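Local coordinates for cleavage stimulation factor 77 (Encephalitozoon cuniculi, PDB 2UY1), which probably binds mRNA and, like its suppressor-of-forked relatives, is thought to act in 3'-end processing of pre-mRNA as an all-helical repeat protein, at residues 295-299 against 300-304; 326-329 against 330-334; 374-377 against 378-382; 393-397 against 398-402; 411-415 against 416-420. All coordinates share one frame; numbering follows the deposited sequence.

Interaction 1. Residues 295-299 against 300-304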
# COMPACT_ATOMS: atom_id res chain seq x y z
N TYR B 295 -11.82 -28.84 -0.29
CA TYR B 295 -11.81 -30.28 0.04
C TYR B 295 -12.35 -31.11 -1.12
O TYR B 295 -11.71 -32.07 -1.59
CB TYR B 295 -12.60 -30.57 1.34
CG TYR B 295 -12.80 -32.07 1.61
CD1 TYR B 295 -11.97 -32.76 2.50
CD2 TYR B 295 -13.76 -32.82 0.89
CE1 TYR B 295 -12.15 -34.16 2.73
CE2 TYR B 295 -13.86 -34.24 1.07
CZ TYR B 295 -13.09 -34.87 2.00
OH TYR B 295 -13.24 -36.26 2.21
N VAL B 296 -13.53 -30.72 -1.60
CA VAL B 296 -14.20 -31.44 -2.66
C VAL B 296 -13.47 -31.36 -3.97
O VAL B 296 -13.38 -32.35 -4.66
CB VAL B 296 -15.69 -31.05 -2.78
CG1 VAL B 296 -16.33 -31.72 -4.01
CG2 VAL B 296 -16.44 -31.46 -1.55
N LEU B 297 -12.93 -30.18 -4.35
CA LEU B 297 -12.10 -30.05 -5.53
C LEU B 297 -10.92 -30.99 -5.45
O LEU B 297 -10.51 -31.61 -6.44
CB LEU B 297 -11.56 -28.59 -5.64
CG LEU B 297 -10.72 -28.21 -6.86
CD1 LEU B 297 -11.41 -28.48 -8.21
CD2 LEU B 297 -10.19 -26.71 -6.80
N LYS B 298 -10.28 -31.04 -4.30
CA LYS B 298 -9.12 -31.90 -4.16
C LYS B 298 -9.45 -33.40 -4.20
O LYS B 298 -8.69 -34.19 -4.77
CB LYS B 298 -8.34 -31.56 -2.89
CG LYS B 298 -7.72 -30.13 -2.90
CD LYS B 298 -6.37 -30.12 -3.57
CE LYS B 298 -5.86 -28.68 -3.81
NZ LYS B 298 -6.92 -27.73 -4.24
N LYS B 299 -10.54 -33.79 -3.55
CA LYS B 299 -10.77 -35.23 -3.30
C LYS B 299 -11.57 -35.87 -4.46
O LYS B 299 -11.40 -37.07 -4.75
CB LYS B 299 -11.33 -35.48 -1.89
CG LYS B 299 -11.68 -36.98 -1.61
CD LYS B 299 -11.49 -37.46 -0.14
CE LYS B 299 -11.91 -38.95 0.06
NZ LYS B 299 -12.54 -39.57 -1.18
N ARG B 300 -12.31 -35.03 -5.19
CA ARG B 300 -13.35 -35.46 -6.13
C ARG B 300 -13.27 -34.82 -7.51
O ARG B 300 -13.78 -35.38 -8.49
CB ARG B 300 -14.69 -35.09 -5.56
CG ARG B 300 -15.00 -35.65 -4.19
CD ARG B 300 -14.87 -37.18 -4.10
NE ARG B 300 -15.42 -37.67 -2.82
CZ ARG B 300 -15.29 -38.92 -2.38
NH1 ARG B 300 -14.62 -39.82 -3.09
NH2 ARG B 300 -15.83 -39.28 -1.23
N GLY B 301 -12.70 -33.63 -7.59
CA GLY B 301 -12.53 -32.99 -8.85
C GLY B 301 -13.56 -31.92 -9.09
O GLY B 301 -14.37 -31.60 -8.22
N LEU B 302 -13.47 -31.31 -10.25
CA LEU B 302 -14.21 -30.10 -10.53
C LEU B 302 -15.70 -30.39 -10.63
O LEU B 302 -16.50 -29.71 -9.98
CB LEU B 302 -13.63 -29.45 -11.79
CG LEU B 302 -13.68 -27.98 -12.17
CD1 LEU B 302 -13.06 -27.02 -11.16
CD2 LEU B 302 -12.84 -27.99 -13.39
N GLU B 303 -16.12 -31.40 -11.39
CA GLU B 303 -17.58 -31.58 -11.48
C GLU B 303 -18.30 -31.70 -10.09
O GLU B 303 -19.32 -31.13 -9.94
CB GLU B 303 -18.00 -32.61 -12.55
CG GLU B 303 -17.69 -32.15 -14.02
CD GLU B 303 -18.85 -31.44 -14.78
OE1 GLU B 303 -19.32 -30.35 -14.37
OE2 GLU B 303 -19.25 -31.97 -15.87
N LEU B 304 -17.72 -32.33 -9.07
CA LEU B 304 -18.32 -32.35 -7.72
C LEU B 304 -18.14 -31.07 -6.90
O LEU B 304 -19.03 -30.70 -6.09
CB LEU B 304 -17.84 -33.58 -6.90
CG LEU B 304 -18.64 -34.91 -7.08
CD1 LEU B 304 -17.95 -36.07 -6.45
CD2 LEU B 304 -20.03 -34.77 -6.53
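L297 and L302 meet through one methyl each, CD1 of L297 lying 3.7 Å from CD1 of L302, with the two side chains running alongside one another in the same direction. L297 reaches this position because its CG stands anti to the backbone N (chi1 -177°), which bends a side chain that leaves its alpha carbon away from residues 300-304 back over the turn. A second apolar touch is made by V296, whose CG1 packs 3.8 Å from CB of L304. The chain between these pairs is the tight link of a helical hairpin, in which G301 both terminates helix 282-300 and takes the N-cap position of helix 302-311. Its backbone angles, phi 102° with psi near 180°, are ones that suit glycine. V296 O receives two backbone donors there, R300 N at 2.9 Å and G301 N at 3.3 Å, while G301 N also makes a weak bond to L297 O. On the solvent side the ammonium of K299 is modelled over one face of the R300 guanidinium; both groups are donors, and so short an approach of like charges leaves their exact placement doubtful. Further out, helix 319-333 backs both leucines through I328, and L308 of helix 302-311 lies against V296. Y295, one turn before K299, is fixed by a hydrogen bond from its hydroxyl group to D257 and by ring contact with Y262.

Interaction 2. Residues 326-329 against 330-334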
# COMPACT_ATOMS: atom_id res chain seq x y z
N ALA B 326 -15.02 -18.14 -8.65
CA ALA B 326 -14.67 -17.55 -9.97
C ALA B 326 -13.17 -17.74 -10.26
O ALA B 326 -12.73 -18.08 -11.40
CB ALA B 326 -15.08 -16.09 -10.01
N PHE B 327 -12.38 -17.56 -9.20
CA PHE B 327 -10.94 -17.75 -9.30
C PHE B 327 -10.59 -19.23 -9.51
O PHE B 327 -9.70 -19.55 -10.21
CB PHE B 327 -10.23 -17.31 -8.05
CG PHE B 327 -10.12 -15.81 -7.82
CD1 PHE B 327 -10.34 -14.86 -8.83
CD2 PHE B 327 -9.67 -15.37 -6.57
CE1 PHE B 327 -10.17 -13.50 -8.58
CE2 PHE B 327 -9.51 -13.98 -6.30
CZ PHE B 327 -9.79 -13.05 -7.29
N ILE B 328 -11.20 -20.15 -8.79
CA ILE B 328 -10.93 -21.56 -9.15
C ILE B 328 -11.29 -21.84 -10.63
O ILE B 328 -10.61 -22.62 -11.26
CB ILE B 328 -11.78 -22.52 -8.34
CG1 ILE B 328 -11.48 -22.45 -6.83
CG2 ILE B 328 -11.65 -23.92 -8.95
CD1 ILE B 328 -10.05 -22.61 -6.45
N GLU B 329 -12.37 -21.27 -11.13
CA GLU B 329 -12.87 -21.68 -12.41
C GLU B 329 -11.92 -21.12 -13.41
O GLU B 329 -11.53 -21.80 -14.31
CB GLU B 329 -14.30 -21.24 -12.70
CG GLU B 329 -15.35 -22.04 -11.97
CD GLU B 329 -15.65 -23.44 -12.60
OE1 GLU B 329 -15.17 -23.80 -13.70
OE2 GLU B 329 -16.43 -24.18 -11.97
N TYR B 330 -11.49 -19.87 -13.21
CA TYR B 330 -10.48 -19.29 -14.13
C TYR B 330 -9.13 -20.09 -14.16
O TYR B 330 -8.71 -20.51 -15.22
CB TYR B 330 -10.21 -17.80 -13.86
CG TYR B 330 -9.22 -17.26 -14.84
CD1 TYR B 330 -9.54 -17.23 -16.21
CD2 TYR B 330 -7.93 -16.88 -14.45
CE1 TYR B 330 -8.61 -16.79 -17.18
CE2 TYR B 330 -6.98 -16.42 -15.42
CZ TYR B 330 -7.35 -16.40 -16.77
OH TYR B 330 -6.48 -15.94 -17.75
N TYR B 331 -8.48 -20.26 -13.01
CA TYR B 331 -7.15 -20.91 -12.95
C TYR B 331 -7.16 -22.42 -13.23
O TYR B 331 -6.17 -22.96 -13.62
CB TYR B 331 -6.44 -20.56 -11.62
CG TYR B 331 -6.16 -19.10 -11.62
CD1 TYR B 331 -5.13 -18.60 -12.39
CD2 TYR B 331 -6.99 -18.19 -10.96
CE1 TYR B 331 -4.91 -17.24 -12.49
CE2 TYR B 331 -6.78 -16.81 -11.06
CZ TYR B 331 -5.72 -16.35 -11.82
OH TYR B 331 -5.48 -14.99 -11.97
N ALA B 332 -8.31 -23.06 -13.06
CA ALA B 332 -8.41 -24.51 -13.26
C ALA B 332 -8.72 -24.80 -14.74
O ALA B 332 -8.13 -25.67 -15.34
CB ALA B 332 -9.46 -25.13 -12.33
N THR B 333 -9.58 -23.99 -15.33
CA THR B 333 -10.10 -24.26 -16.68
C THR B 333 -9.59 -23.26 -17.73
O THR B 333 -9.48 -23.62 -18.90
CB THR B 333 -11.62 -24.30 -16.65
OG1 THR B 333 -12.11 -22.96 -16.53
CG2 THR B 333 -12.10 -25.13 -15.49
N GLY B 334 -9.24 -22.04 -17.35
CA GLY B 334 -8.98 -20.98 -18.35
C GLY B 334 -10.17 -20.29 -19.03
O GLY B 334 -10.01 -19.38 -19.88
O HOH W 1 -14.71 -22.79 -16.17
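T333 OG1 hydrogen-bonds to E329 O over 2.6 Å, and T333 N reaches the same oxygen at 3.1 Å. The two donors come from opposite faces of the carbonyl plane, so the last turn of helix 319-333 is held by a doubly gripped acceptor. A chi1 of 74° explains the pairing, since it sets OG1 between the backbone N and the carbonyl carbon of T333, turned back along the helix. The hydroxyl is itself an acceptor twice over: it takes a bond from S335 N, and a water donates to it at 2.6 Å. That water gives its other hydrogen to E329 OE1, 2.7 Å away, and thereby links the carboxylate to the threonine. The stronger partner of E329 OE1 is R306, in a salt bridge. Earlier carbonyls are satisfied in ordinary helical fashion, A326 O by Y330 N at 2.8 Å and F327 O by Y331 N at 3.1 Å. The hydroxyls of Y330 and Y331 bond to the backbone of the other protein chain of the assembly. Within its own chain, helix 319-333 lies between helix 302-311, met through F305 and R306, and helix 337-349, met through I342 and F343, while F327 and Y330 turn to helix 354-367.

Interaction 3. Residues 374-377 against 378-382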
# COMPACT_ATOMS: atom_id res chain seq x y z
N ARG B 374 -14.20 -2.79 -19.19
CA ARG B 374 -14.62 -1.41 -19.43
C ARG B 374 -16.13 -1.21 -19.26
O ARG B 374 -16.56 -0.24 -18.62
CB ARG B 374 -14.21 -0.93 -20.81
CG ARG B 374 -12.74 -0.67 -21.00
CD ARG B 374 -12.54 -0.45 -22.51
NE ARG B 374 -11.18 -0.08 -22.90
CZ ARG B 374 -10.55 1.03 -22.53
NH1 ARG B 374 -11.11 1.90 -21.71
NH2 ARG B 374 -9.33 1.27 -22.98
N ALA B 375 -16.91 -2.15 -19.79
CA ALA B 375 -18.37 -2.16 -19.58
C ALA B 375 -18.79 -2.28 -18.12
O ALA B 375 -19.78 -1.67 -17.70
CB ALA B 375 -19.00 -3.29 -20.38
N LEU B 376 -18.06 -3.10 -17.35
CA LEU B 376 -18.37 -3.24 -15.93
C LEU B 376 -18.07 -1.92 -15.15
O LEU B 376 -18.92 -1.45 -14.35
CB LEU B 376 -17.66 -4.46 -15.32
CG LEU B 376 -17.86 -4.67 -13.81
CD1 LEU B 376 -19.35 -5.13 -13.50
CD2 LEU B 376 -16.80 -5.61 -13.20
N PHE B 377 -16.87 -1.37 -15.37
CA PHE B 377 -16.46 -0.08 -14.79
C PHE B 377 -17.51 1.01 -15.00
O PHE B 377 -17.80 1.74 -14.05
CB PHE B 377 -15.12 0.33 -15.41
CG PHE B 377 -14.46 1.53 -14.76
CD1 PHE B 377 -13.68 1.40 -13.59
CD2 PHE B 377 -14.56 2.80 -15.36
CE1 PHE B 377 -13.04 2.53 -13.01
CE2 PHE B 377 -13.92 3.91 -14.81
CZ PHE B 377 -13.15 3.77 -13.64
N LYS B 378 -18.08 1.11 -16.22
CA LYS B 378 -19.15 2.08 -16.58
C LYS B 378 -20.43 1.96 -15.76
O LYS B 378 -20.96 2.97 -15.34
CB LYS B 378 -19.48 2.05 -18.08
CG LYS B 378 -18.39 2.63 -18.98
CD LYS B 378 -18.63 2.22 -20.43
CE LYS B 378 -17.59 2.76 -21.36
NZ LYS B 378 -17.39 1.74 -22.52
N ARG B 379 -20.82 0.74 -15.44
CA ARG B 379 -21.98 0.40 -14.59
C ARG B 379 -21.82 0.46 -13.06
O ARG B 379 -22.84 0.44 -12.33
CB ARG B 379 -22.32 -1.06 -14.81
CG ARG B 379 -22.58 -1.49 -16.21
CD ARG B 379 -22.72 -3.01 -16.15
NE ARG B 379 -23.20 -3.34 -14.84
CZ ARG B 379 -23.04 -4.50 -14.19
NH1 ARG B 379 -22.38 -5.50 -14.72
NH2 ARG B 379 -23.58 -4.63 -12.98
N LEU B 380 -20.59 0.40 -12.57
CA LEU B 380 -20.39 0.30 -11.13
C LEU B 380 -19.97 1.62 -10.47
O LEU B 380 -19.48 2.53 -11.16
CB LEU B 380 -19.31 -0.73 -10.80
CG LEU B 380 -19.36 -2.22 -11.13
CD1 LEU B 380 -17.97 -2.74 -10.81
CD2 LEU B 380 -20.46 -2.98 -10.35
N GLU B 381 -20.16 1.67 -9.14
CA GLU B 381 -19.54 2.64 -8.28
C GLU B 381 -18.11 2.15 -8.01
O GLU B 381 -17.86 0.96 -8.14
CB GLU B 381 -20.30 2.73 -6.97
CG GLU B 381 -21.79 2.70 -7.16
CD GLU B 381 -22.51 3.12 -5.92
OE1 GLU B 381 -22.84 4.33 -5.81
OE2 GLU B 381 -22.75 2.27 -5.05
N LYS B 382 -17.22 3.05 -7.66
CA LYS B 382 -15.78 2.79 -7.73
C LYS B 382 -15.03 3.26 -6.51
O LYS B 382 -15.34 4.31 -5.91
CB LYS B 382 -15.24 3.45 -9.00
CG LYS B 382 -16.06 3.00 -10.21
CD LYS B 382 -15.72 3.64 -11.43
CE LYS B 382 -16.71 4.57 -11.86
NZ LYS B 382 -17.77 3.99 -12.65
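K382 folds back over F377 at the point where helix 370-379 ends and the chain turns toward helix 384-397, so that one lysine meets both the F377 ring and the carbonyls of the helix end. This is the loop end of a helical hairpin, the building unit of the HAT and TPR class of repeat. From CB, which points toward the helix, the chain of K382 crosses that of F377 at about a right angle. CG comes first to the ring, 4.1 Å from F377 CE1. CD then settles over the face as a CH-pi contact, 3.5 Å from the ring centroid, displaced toward the rim on the side of CE1 and CZ. A bend at chi3 (-108°) lifts CE higher above the ring, toward F377 O, 3.7 Å away. The ammonium finishes the path: NZ bonds to F377 O at 2.7 Å and, while still above the ring, makes a cation-pi contact 4.5 Å from its centroid. Carbonyls at the C-terminal end of a helix lie at its negative pole, and their company would probably favour the protonated lysine. F377 also meets W387 edge-to-face and F361 with the planes at about 40°. A separate apolar pair, L376 CG against L380 CD1 at 3.6 Å, lies next to helix 354-367, which L376 meets at F360, F361 and L364. The second carbonyl gripped by K382 NZ is L380 O, also 2.7 Å away and approached with a C=O...N angle of 162°.

Interaction 4. Residues 393-397 against 398-402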
# COMPACT_ATOMS: atom_id res chain seq x y z
N TYR B 393 -4.16 1.84 -16.64
CA TYR B 393 -4.44 1.03 -17.90
C TYR B 393 -4.68 1.83 -19.21
O TYR B 393 -4.06 1.56 -20.24
CB TYR B 393 -5.63 0.12 -17.63
CG TYR B 393 -5.86 -0.92 -18.73
CD1 TYR B 393 -5.27 -2.17 -18.66
CD2 TYR B 393 -6.64 -0.62 -19.83
CE1 TYR B 393 -5.53 -3.15 -19.62
CE2 TYR B 393 -6.89 -1.59 -20.83
CZ TYR B 393 -6.34 -2.82 -20.70
OH TYR B 393 -6.54 -3.78 -21.66
N GLU B 394 -5.67 2.71 -19.21
CA GLU B 394 -5.86 3.73 -20.30
C GLU B 394 -4.62 4.51 -20.77
O GLU B 394 -4.33 4.57 -22.00
CB GLU B 394 -6.98 4.71 -19.89
CG GLU B 394 -7.60 5.50 -21.06
CD GLU B 394 -8.10 4.56 -22.14
OE1 GLU B 394 -8.61 3.52 -21.77
OE2 GLU B 394 -7.99 4.86 -23.33
N PHE B 395 -3.87 5.12 -19.82
CA PHE B 395 -2.58 5.68 -20.13
C PHE B 395 -1.58 4.73 -20.82
O PHE B 395 -0.85 5.13 -21.73
CB PHE B 395 -1.94 6.32 -18.88
CG PHE B 395 -0.77 7.25 -19.19
CD1 PHE B 395 -0.97 8.60 -19.40
CD2 PHE B 395 0.55 6.76 -19.27
CE1 PHE B 395 0.11 9.47 -19.64
CE2 PHE B 395 1.60 7.60 -19.52
CZ PHE B 395 1.42 8.96 -19.73
N MET B 396 -1.49 3.50 -20.35
CA MET B 396 -0.52 2.56 -20.93
C MET B 396 -0.93 2.04 -22.33
O MET B 396 -0.14 2.10 -23.30
CB MET B 396 -0.22 1.42 -19.95
CG MET B 396 0.66 1.91 -18.79
SD MET B 396 0.99 0.64 -17.59
CE MET B 396 2.00 -0.57 -18.50
N VAL B 397 -2.14 1.55 -22.46
CA VAL B 397 -2.55 0.96 -23.72
C VAL B 397 -3.83 1.50 -24.37
O VAL B 397 -4.33 0.91 -25.35
CB VAL B 397 -2.61 -0.64 -23.62
CG1 VAL B 397 -1.22 -1.20 -23.33
CG2 VAL B 397 -3.66 -1.07 -22.60
N GLY B 398 -4.29 2.66 -23.91
CA GLY B 398 -5.49 3.25 -24.39
C GLY B 398 -5.19 4.49 -25.21
O GLY B 398 -4.27 4.47 -25.94
N SER B 399 -5.97 5.54 -25.04
CA SER B 399 -5.74 6.87 -25.62
C SER B 399 -5.58 7.97 -24.54
O SER B 399 -6.07 7.86 -23.44
CB SER B 399 -6.83 7.27 -26.64
OG SER B 399 -8.10 7.46 -26.08
N MET B 400 -4.88 9.04 -24.92
CA MET B 400 -4.80 10.19 -24.10
C MET B 400 -6.13 10.87 -23.97
O MET B 400 -6.44 11.35 -22.89
CB MET B 400 -3.70 11.11 -24.57
CG MET B 400 -2.35 10.49 -24.24
SD MET B 400 -2.13 10.37 -22.41
CE MET B 400 -1.97 12.17 -22.10
N GLU B 401 -6.93 10.87 -25.03
CA GLU B 401 -8.27 11.48 -24.98
C GLU B 401 -9.14 10.83 -23.91
O GLU B 401 -9.69 11.50 -23.02
CB GLU B 401 -8.99 11.42 -26.34
CG GLU B 401 -8.75 12.61 -27.19
CD GLU B 401 -9.72 12.67 -28.37
OE1 GLU B 401 -10.67 11.83 -28.49
OE2 GLU B 401 -9.56 13.63 -29.14
N LEU B 402 -9.24 9.51 -23.96
CA LEU B 402 -10.00 8.85 -22.90
C LEU B 402 -9.37 8.97 -21.48
O LEU B 402 -10.09 9.15 -20.49
CB LEU B 402 -10.29 7.38 -23.25
CG LEU B 402 -11.17 6.55 -22.25
CD1 LEU B 402 -12.59 7.18 -21.84
CD2 LEU B 402 -11.46 5.17 -22.83
O HOH W 2 -9.15 4.94 -25.76
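G398 N turns back to E394 O in a short but poorly angled, weak bond of 2.7 Å as helix 384-397 gives out, and G398 and S399 then carry the chain in extended form to the start of helix 400-415. The side chain of E394 spans this bend. Its CG lies anti to the backbone N (chi1 -161°) and the chain bends at chi2, which brings OE2 to the backbone of the turn, where S399 N donates to it at 2.7 Å and a nearly straight 166°. The N-H arrives on the anti side of the carboxylate oxygen, 35° out of its plane. G398, with hydrogens alone on its alpha carbon, lets OE2 come this close. S399 is the N-cap of the new helix: its OG accepts from L402 N at 3.2 Å. In a capping box the third residue of the helix would return a bond to the N-cap nitrogen; here a glutamate of the preceding helix supplies it. A water donates to E394 OE2 and also bonds S399 OG, 2.7 Å away. L402 lies across the carboxylate, its CD2 3.5 Å from OE1. On the far side of the link M400 SD sits obliquely beside the F395 ring, 4.5 Å from the centroid, a Met-aromatic contact extended by F403, edge-to-face with F395. E394 OE1 forms a salt bridge with R374 of helix 370-379. With an arginine, a backbone N-H and a water around it, the buried carboxylate is probably ionised; its charge would then be shared between R374 and the N-terminal end of helix 400-415.

Interaction 5. Residues 411-415 against 416-420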
# COMPACT_ATOMS: atom_id res chain seq x y z
N MET B 411 -11.78 13.27 -10.65
CA MET B 411 -11.80 14.56 -9.86
C MET B 411 -13.21 15.02 -9.53
O MET B 411 -13.43 15.55 -8.40
CB MET B 411 -11.02 15.69 -10.55
CG MET B 411 -9.57 15.35 -10.91
SD MET B 411 -8.60 14.93 -9.44
CE MET B 411 -8.64 13.14 -9.47
N ASP B 412 -14.14 14.83 -10.48
CA ASP B 412 -15.57 15.03 -10.28
C ASP B 412 -16.16 14.17 -9.15
O ASP B 412 -16.96 14.66 -8.35
CB ASP B 412 -16.38 14.77 -11.56
CG ASP B 412 -16.09 15.81 -12.64
OD1 ASP B 412 -15.56 16.89 -12.27
OD2 ASP B 412 -16.31 15.52 -13.85
N ALA B 413 -15.77 12.90 -9.12
CA ALA B 413 -16.25 11.95 -8.13
C ALA B 413 -15.74 12.27 -6.72
O ALA B 413 -16.49 12.08 -5.77
CB ALA B 413 -15.85 10.51 -8.55
N ILE B 414 -14.45 12.62 -6.57
CA ILE B 414 -13.89 13.08 -5.29
C ILE B 414 -14.74 14.30 -4.80
O ILE B 414 -15.23 14.35 -3.64
CB ILE B 414 -12.41 13.49 -5.41
CG1 ILE B 414 -11.51 12.30 -5.82
CG2 ILE B 414 -11.89 14.20 -4.16
CD1 ILE B 414 -10.10 12.71 -6.18
N LYS B 415 -14.94 15.26 -5.71
CA LYS B 415 -15.69 16.49 -5.42
C LYS B 415 -17.12 16.20 -4.94
O LYS B 415 -17.57 16.78 -3.94
CB LYS B 415 -15.69 17.42 -6.63
CG LYS B 415 -16.15 18.84 -6.38
CD LYS B 415 -16.24 19.64 -7.68
CE LYS B 415 -17.34 20.70 -7.58
NZ LYS B 415 -16.90 21.84 -6.64
N ALA B 416 -17.82 15.29 -5.63
CA ALA B 416 -19.19 14.87 -5.28
C ALA B 416 -19.26 13.93 -4.07
O ALA B 416 -20.34 13.48 -3.69
CB ALA B 416 -19.91 14.21 -6.48
N ASP B 417 -18.11 13.62 -3.49
CA ASP B 417 -17.98 12.64 -2.41
C ASP B 417 -18.63 11.30 -2.79
O ASP B 417 -19.20 10.60 -1.96
CB ASP B 417 -18.42 13.24 -1.06
CG ASP B 417 -18.19 12.29 0.14
OD1 ASP B 417 -17.16 11.57 0.22
OD2 ASP B 417 -19.06 12.29 1.03
N ALA B 418 -18.47 10.93 -4.07
CA ALA B 418 -19.00 9.72 -4.68
C ALA B 418 -18.05 8.53 -4.74
O ALA B 418 -18.40 7.50 -5.32
CB ALA B 418 -19.47 10.05 -6.13
N ILE B 419 -16.83 8.64 -4.24
CA ILE B 419 -15.95 7.45 -4.33
C ILE B 419 -16.29 6.48 -3.20
O ILE B 419 -16.45 6.86 -2.06
CB ILE B 419 -14.46 7.82 -4.27
CG1 ILE B 419 -14.08 8.70 -5.49
CG2 ILE B 419 -13.58 6.57 -4.00
CD1 ILE B 419 -12.64 8.68 -5.90
N LEU B 420 -16.42 5.21 -3.52
CA LEU B 420 -16.71 4.26 -2.45
C LEU B 420 -15.53 4.24 -1.47
O LEU B 420 -14.36 4.38 -1.87
CB LEU B 420 -16.99 2.88 -3.00
CG LEU B 420 -18.19 2.72 -3.90
CD1 LEU B 420 -18.03 1.32 -4.52
CD2 LEU B 420 -19.47 2.89 -3.07
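A413 O and A418 N form the wider, six-residue closure of the two backbone bonds that make this helix end a Schellman motif, 2.9 Å long with the donor nearly in line with the carbonyl. The tighter closure, spanning four residues, runs from D417 N to I414 O at 3.0 Å, and here the donor stands well above the carbonyl plane, 64° out of it, so it does not sit on a lone pair. D417, though not a glycine, has the positive phi (52°) by which such a motif reverses the chain. One turn back, an ordinary helical bond joins A416 N to D412 O at 2.9 Å.

The apolar contacts follow from that reversal. A413 CB faces A418 CB at 4.4 Å, the hydrophobic pair usual for the motif, and I419 lies beyond it with CG1 4.0 Å from A413 CB. I419 and I414 run side by side, CD1 of I419 meeting CG1 of I414 at 3.8 Å.

K415 NZ makes a salt bridge to an acidic side chain of the other protein chain. Within the fold, the capped end of helix 400-415 rests on helix 384-397, where W387 receives A413 and I419 and S384 also touches I419.

In the fold
All five contacts lie at ends of helices, or at the links between them, in one helical array, and they fall into two groups. Interactions 1 and 2, with centres 13 Å apart, touch directly, L302 CD2 lying 3.6 Å from T333 CG2. Interaction 3 links the members of the other group: R374 NH2 reaches E394 OE1 of interaction 4 at 2.6 Å, and K382 O takes a probable hydrogen bond from L420 N of interaction 5 at 2.8 Å. Interactions 4 and 5 mark the two ends of helix 400-415, centres 21 Å apart. Between the groups, interactions 2 and 3 come no nearer than about 11 Å between closest atoms. All but interaction 3 also touch the other protein chain.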